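EST1E (Clostridium proteoclasticum, PDB 2WTM) hydrolyses ester bonds as a promiscuous feruloyl esterase, probably through the serine-based mechanism of the alpha/beta-hydrolase fold. Local coordinates at residues H34-S40 against R61-H67; H77-L83 against Q109-S113. All coordinates share one frame. Residue numbers count along the deposited sequence, not the author numbering.

Contact 1: residues H34-S40 against R61-H67. With PO4 (phosphate ion), chain E.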
loop_
_atom_site.group_PDB
_atom_site.type_symbol
_atom_site.label_atom_id
_atom_site.label_comp_id
_atom_site.label_asym_id
_atom_site.label_seq_id
_atom_site.Cartn_x
_atom_site.Cartn_y
_atom_site.Cartn_z
ATOM N N HIS A 34 17.048 1.804 5.025
ATOM C CA HIS A 34 17.357 0.984 6.168
ATOM C C HIS A 34 16.233 -0.009 6.535
ATOM O O HIS A 34 15.158 -0.007 5.887
ATOM C CB HIS A 34 17.533 1.936 7.347
ATOM C CG HIS A 34 16.321 2.728 7.626
ATOM N ND1 HIS A 34 15.267 2.193 8.348
ATOM C CD2 HIS A 34 15.950 3.976 7.276
ATOM C CE1 HIS A 34 14.289 3.081 8.382
ATOM N NE2 HIS A 34 14.671 4.171 7.745
ATOM N N GLY A 35 16.466 -0.791 7.602
ATOM C CA GLY A 35 15.483 -1.775 8.040
ATOM C C GLY A 35 14.587 -1.357 9.197
ATOM O O GLY A 35 14.541 -0.191 9.623
ATOM N N PHE A 36 13.800 -2.325 9.642
ATOM C CA PHE A 36 12.768 -2.214 10.705
ATOM C C PHE A 36 13.472 -1.932 12.000
ATOM O O PHE A 36 14.312 -2.722 12.404
ATOM C CB PHE A 36 12.069 -3.568 10.732
ATOM C CG PHE A 36 11.046 -3.809 11.820
ATOM C CD1 PHE A 36 9.684 -3.662 11.578
ATOM C CD2 PHE A 36 11.386 -4.428 13.015
ATOM C CE1 PHE A 36 8.700 -3.975 12.525
ATOM C CE2 PHE A 36 10.399 -4.739 13.942
ATOM C CZ PHE A 36 9.056 -4.572 13.679
ATOM N N THR A 37 13.104 -0.817 12.617
ATOM C CA THR A 37 13.810 -0.215 13.823
ATOM C C THR A 37 15.110 0.488 13.492
ATOM O O THR A 37 15.750 1.093 14.406
ATOM C CB THR A 37 14.060 -1.182 15.038
ATOM O OG1 THR A 37 15.215 -2.013 14.818
ATOM C CG2 THR A 37 12.842 -2.052 15.368
ATOM N N GLY A 38 15.546 0.409 12.241
ATOM C CA GLY A 38 16.816 0.964 11.803
ATOM C C GLY A 38 16.705 2.407 11.420
ATOM O O GLY A 38 15.728 3.114 11.663
ATOM N N HIS A 39 17.804 2.934 10.914
ATOM C CA HIS A 39 17.903 4.310 10.513
ATOM C C HIS A 39 19.157 4.485 9.647
ATOM O O HIS A 39 19.983 3.572 9.484
ATOM C CB HIS A 39 17.964 5.232 11.727
ATOM C CG HIS A 39 19.079 4.898 12.661
ATOM N ND1 HIS A 39 20.332 5.455 12.531
ATOM C CD2 HIS A 39 19.142 4.058 13.721
ATOM C CE1 HIS A 39 21.130 4.948 13.463
ATOM N NE2 HIS A 39 20.425 4.135 14.227
ATOM N N SER A 40 19.230 5.681 9.071
ATOM C CA SER A 40 20.171 5.979 8.000
ATOM C C SER A 40 21.636 6.115 8.469
ATOM O O SER A 40 22.500 6.108 7.646
ATOM C CB SER A 40 19.723 7.240 7.258
ATOM O OG SER A 40 18.590 6.966 6.466
ATOM N N ARG A 61 20.316 8.597 1.437
ATOM C CA ARG A 61 19.842 7.798 2.515
ATOM C C ARG A 61 18.579 8.422 3.073
ATOM O O ARG A 61 18.587 9.598 3.438
ATOM C CB ARG A 61 20.896 7.640 3.630
ATOM C CG ARG A 61 22.183 6.891 3.277
ATOM C CD ARG A 61 23.220 7.040 4.349
ATOM N NE ARG A 61 23.739 8.411 4.380
ATOM C CZ ARG A 61 24.263 8.971 5.450
ATOM N NH1 ARG A 61 24.248 8.328 6.572
ATOM N NH2 ARG A 61 24.839 10.181 5.397
ATOM N N ALA A 62 17.458 7.677 3.168
ATOM C CA ALA A 62 16.200 8.263 3.663
ATOM C C ALA A 62 15.691 7.449 4.834
ATOM O O ALA A 62 15.634 6.183 4.750
ATOM C CB ALA A 62 15.152 8.210 2.521
ATOM N N ASP A 63 15.327 8.124 5.912
ATOM C CA ASP A 63 14.689 7.540 7.053
ATOM C C ASP A 63 13.173 7.413 6.688
ATOM O O ASP A 63 12.523 8.371 6.261
ATOM C CB ASP A 63 14.824 8.420 8.293
ATOM C CG ASP A 63 16.215 8.416 8.871
ATOM O OD1 ASP A 63 16.951 7.437 8.616
ATOM O OD2 ASP A 63 16.499 9.393 9.643
ATOM N N MET A 64 12.651 6.214 6.825
ATOM C CA MET A 64 11.266 5.947 6.521
ATOM C C MET A 64 10.341 6.329 7.639
ATOM O O MET A 64 10.728 6.640 8.747
ATOM C CB MET A 64 11.125 4.435 6.188
ATOM C CG MET A 64 12.060 3.969 5.022
ATOM S SD MET A 64 11.396 4.552 3.454
ATOM C CE MET A 64 12.228 6.151 3.212
ATOM N N TYR A 65 9.045 6.304 7.354
ATOM C CA TYR A 65 7.976 6.654 8.336
ATOM C C TYR A 65 8.304 6.002 9.661
ATOM O O TYR A 65 8.552 4.790 9.759
ATOM C CB TYR A 65 6.611 6.125 7.826
ATOM C CG TYR A 65 5.449 6.511 8.700
ATOM C CD1 TYR A 65 4.505 7.477 8.256
ATOM C CD2 TYR A 65 5.227 5.922 9.910
ATOM C CE1 TYR A 65 3.397 7.846 9.039
ATOM C CE2 TYR A 65 4.107 6.277 10.717
ATOM C CZ TYR A 65 3.250 7.254 10.276
ATOM O OH TYR A 65 2.126 7.593 10.962
ATOM N N GLY A 66 8.287 6.792 10.722
ATOM C CA GLY A 66 8.398 6.241 12.062
ATOM C C GLY A 66 9.785 5.779 12.494
ATOM O O GLY A 66 9.902 5.113 13.537
ATOM N N HIS A 67 10.815 6.165 11.709
ATOM C CA HIS A 67 12.173 5.708 11.883
ATOM C C HIS A 67 13.094 6.872 11.841
ATOM O O HIS A 67 12.833 7.922 11.237
ATOM C CB HIS A 67 12.530 4.706 10.797
ATOM C CG HIS A 67 11.911 3.362 11.032
ATOM N ND1 HIS A 67 10.542 3.135 10.910
ATOM C CD2 HIS A 67 12.456 2.194 11.419
ATOM C CE1 HIS A 67 10.296 1.877 11.218
ATOM N NE2 HIS A 67 11.441 1.272 11.506
HETATM P P PO4 E . 15.527 -5.294 10.180
HETATM O O1 PO4 E . 16.757 -4.394 10.246
HETATM O O2 PO4 E . 14.964 -5.125 11.571
HETATM O O3 PO4 E . 15.949 -6.755 10.105
HETATM O O4 PO4 E . 14.546 -4.991 9.012
#
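H34 points the edge of its imidazole at the backbone of D63 and M64, just past the end of strand 58-62, so that its NE2 accepts from M64 N at 3.0 Å. On the other side of the ring, ND1 donates to G35 O (2.8 Å), so the side chain ties its own loop to the neighbouring one. This is the alpha/beta-hydrolase fold, and loop 34-40, which follows strand 27-33, usually supplies one backbone amide of the oxyanion hole. Consistent with that role, F36 N donates to O4 of a phosphate ion (2.8 Å); the same ion is held by S108 and H228 of the probable triad. The type II turn G35-G38 is held by H67, whose NE2 receives T37 N at 2.9 Å while its ND1 donates to Y65 O. Farther along, R61 NH1 donates to S40 O (3.0 Å), while the guanidinium's NH2 forms a salt bridge with D18. D63 holds the loop at S40: its OD1 accepts from both S40 N (2.9 Å) and S40 OG (2.7 Å).

Contact 2: residues H77-L83 against Q109-S113. With PO4 (phosphate ion), chain E.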
loop_
_atom_site.group_PDB
_atom_site.type_symbol
_atom_site.label_atom_id
_atom_site.label_comp_id
_atom_site.label_asym_id
_atom_site.label_seq_id
_atom_site.Cartn_x
_atom_site.Cartn_y
_atom_site.Cartn_z
ATOM N N HIS A 77 3.790 2.574 11.503
ATOM C CA HIS A 77 4.402 2.318 10.150
ATOM C C HIS A 77 3.887 1.040 9.583
ATOM O O HIS A 77 3.524 0.126 10.301
ATOM C CB HIS A 77 5.914 2.327 10.213
ATOM C CG HIS A 77 6.606 1.005 10.340
ATOM N ND1 HIS A 77 6.921 0.436 11.556
ATOM C CD2 HIS A 77 7.149 0.194 9.396
ATOM C CE1 HIS A 77 7.629 -0.680 11.346
ATOM N NE2 HIS A 77 7.768 -0.860 10.037
ATOM N N THR A 78 3.817 0.964 8.224
ATOM C CA THR A 78 3.443 -0.237 7.522
ATOM C C THR A 78 4.291 -0.182 6.234
ATOM O O THR A 78 4.851 0.844 5.800
ATOM C CB THR A 78 1.969 -0.299 7.085
ATOM O OG1 THR A 78 1.739 0.605 5.996
ATOM C CG2 THR A 78 0.983 -0.017 8.242
ATOM N N LEU A 79 4.303 -1.271 5.527
ATOM C CA LEU A 79 4.996 -1.341 4.223
ATOM C C LEU A 79 4.330 -0.451 3.175
ATOM O O LEU A 79 4.997 -0.002 2.233
ATOM C CB LEU A 79 5.076 -2.791 3.696
ATOM C CG LEU A 79 6.117 -3.610 4.466
ATOM C CD1 LEU A 79 5.938 -5.112 4.172
ATOM C CD2 LEU A 79 7.481 -3.181 4.192
ATOM N N PHE A 80 3.005 -0.247 3.251
ATOM C CA PHE A 80 2.348 0.697 2.282
ATOM C C PHE A 80 2.914 2.117 2.561
ATOM O O PHE A 80 3.205 2.853 1.633
ATOM C CB PHE A 80 0.866 0.724 2.440
ATOM C CG PHE A 80 0.133 -0.405 1.788
ATOM C CD1 PHE A 80 0.735 -1.432 1.130
ATOM C CD2 PHE A 80 -1.260 -0.434 1.935
ATOM C CE1 PHE A 80 -0.035 -2.487 0.583
ATOM C CE2 PHE A 80 -2.005 -1.450 1.393
ATOM C CZ PHE A 80 -1.388 -2.476 0.739
ATOM N N LYS A 81 3.008 2.501 3.844
ATOM C CA LYS A 81 3.612 3.822 4.123
ATOM C C LYS A 81 5.035 3.933 3.617
ATOM O O LYS A 81 5.391 4.958 2.996
ATOM C CB LYS A 81 3.522 4.146 5.605
ATOM C CG LYS A 81 2.068 4.227 6.069
ATOM C CD LYS A 81 1.907 4.722 7.519
ATOM C CE LYS A 81 0.444 4.589 8.056
ATOM N NZ LYS A 81 0.291 5.294 9.383
ATOM N N TRP A 82 5.863 2.927 3.907
ATOM C CA TRP A 82 7.202 2.915 3.397
ATOM C C TRP A 82 7.258 2.989 1.870
ATOM O O TRP A 82 8.097 3.710 1.293
ATOM C CB TRP A 82 7.996 1.677 3.895
ATOM C CG TRP A 82 8.498 1.835 5.296
ATOM C CD1 TRP A 82 7.973 2.578 6.333
ATOM C CD2 TRP A 82 9.719 1.227 5.802
ATOM N NE1 TRP A 82 8.823 2.454 7.466
ATOM C CE2 TRP A 82 9.899 1.667 7.132
ATOM C CE3 TRP A 82 10.702 0.428 5.212
ATOM C CZ2 TRP A 82 11.036 1.274 7.875
ATOM C CZ3 TRP A 82 11.810 0.087 5.904
ATOM C CH2 TRP A 82 11.976 0.486 7.225
ATOM N N LEU A 83 6.386 2.275 1.172
ATOM C CA LEU A 83 6.472 2.287 -0.316
ATOM C C LEU A 83 6.065 3.719 -0.774
ATOM O O LEU A 83 6.683 4.323 -1.673
ATOM C CB LEU A 83 5.577 1.225 -0.932
ATOM C CG LEU A 83 6.200 -0.111 -0.699
ATOM C CD1 LEU A 83 5.235 -1.102 -1.119
ATOM C CD2 LEU A 83 7.533 -0.258 -1.437
ATOM N N GLN A 109 14.242 -5.225 6.105
ATOM C CA GLN A 109 12.966 -4.625 5.649
ATOM C C GLN A 109 13.142 -3.586 4.566
ATOM O O GLN A 109 12.328 -3.447 3.664
ATOM C CB GLN A 109 12.129 -4.050 6.779
ATOM C CG GLN A 109 10.802 -3.498 6.321
ATOM C CD GLN A 109 9.912 -3.172 7.537
ATOM O OE1 GLN A 109 9.378 -4.169 8.116
ATOM N NE2 GLN A 109 9.651 -1.952 7.870
ATOM N N GLY A 110 14.257 -2.852 4.564
ATOM C CA GLY A 110 14.593 -1.927 3.499
ATOM C C GLY A 110 14.948 -2.604 2.196
ATOM O O GLY A 110 14.717 -2.074 1.136
ATOM N N GLY A 111 15.480 -3.820 2.309
ATOM C CA GLY A 111 15.866 -4.648 1.161
ATOM C C GLY A 111 14.613 -5.170 0.505
ATOM O O GLY A 111 14.466 -5.049 -0.730
ATOM N N LEU A 112 13.681 -5.693 1.315
ATOM C CA LEU A 112 12.346 -5.987 0.810
ATOM C C LEU A 112 11.699 -4.772 0.129
ATOM O O LEU A 112 11.228 -4.816 -1.013
ATOM C CB LEU A 112 11.448 -6.493 1.898
ATOM C CG LEU A 112 9.936 -6.662 1.511
ATOM C CD1 LEU A 112 9.661 -7.608 0.349
ATOM C CD2 LEU A 112 9.146 -6.968 2.799
ATOM N N SER A 113 11.741 -3.623 0.825
ATOM C CA SER A 113 11.092 -2.421 0.341
ATOM C C SER A 113 11.607 -1.982 -1.040
ATOM O O SER A 113 10.832 -1.570 -1.944
ATOM C CB SER A 113 11.237 -1.328 1.395
ATOM O OG SER A 113 10.484 -1.618 2.563
HETATM P P PO4 E . 15.527 -5.294 10.180
HETATM O O1 PO4 E . 16.757 -4.394 10.246
HETATM O O2 PO4 E . 14.964 -5.125 11.571
HETATM O O3 PO4 E . 15.949 -6.755 10.105
HETATM O O4 PO4 E . 14.546 -4.991 9.012
#
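H77 opens the segment just ahead of helix 79-93, its NE2 accepting from Q109 NE2 at 3.1 Å, while its ND1 is hydrogen-bonded to F74 O. Q109 begins helix 109-120, immediately after S108 on what appears to be the nucleophile elbow of an alpha/beta hydrolase, and its OE1 is held by Y172. T78 is the N-cap of helix 79-93, its OG1 accepting from K81 N (3.1 Å). L79 then brings its methyls to the second helix, CD1 meeting L112 CD2 at 4.0 Å and CD2 lying 3.8 Å from S113 OG. F80 and K81 face the second subunit: F80 stacks on F80 of that subunit, and K81 forms a salt bridge with its D9. W82 slides its indole between the helices, one face under the Q109 amide, with CH2 3.4 Å from Q109 NE2, and its edge meets S113, W82 CE3 lying 3.4 Å from S113 OG. The short helical segments cross at -63° with axes 10.9 Å apart, a gap bridged by side chains. At the far end, L83 CD2 packs 3.6 Å from S113 O.

How the contacts relate
The two contacts, with centres about 9 Å apart, approach the same phosphate from different parts of the fold: contact 1 places F36 N 2.8 Å and contact 2 places Q109 N 2.9 Å from its O4. Such a pair of backbone amides is what an oxyanion hole provides, and the ion, also bound by S108 and H228, probably marks the catalytic centre. Behind it, W82 joins the contacts. Its NE1 lies 3.3 Å from Y65 O, a probable hydrogen bond, its CE2 packs 3.2 Å from M64 CB, and its CZ3 sits 3.4 Å from H34 O. The H67 ring meets both H77 and W82 edge-to-face, linking the bonds at T37 N and Q109 NE2 through adjoining aromatic rings.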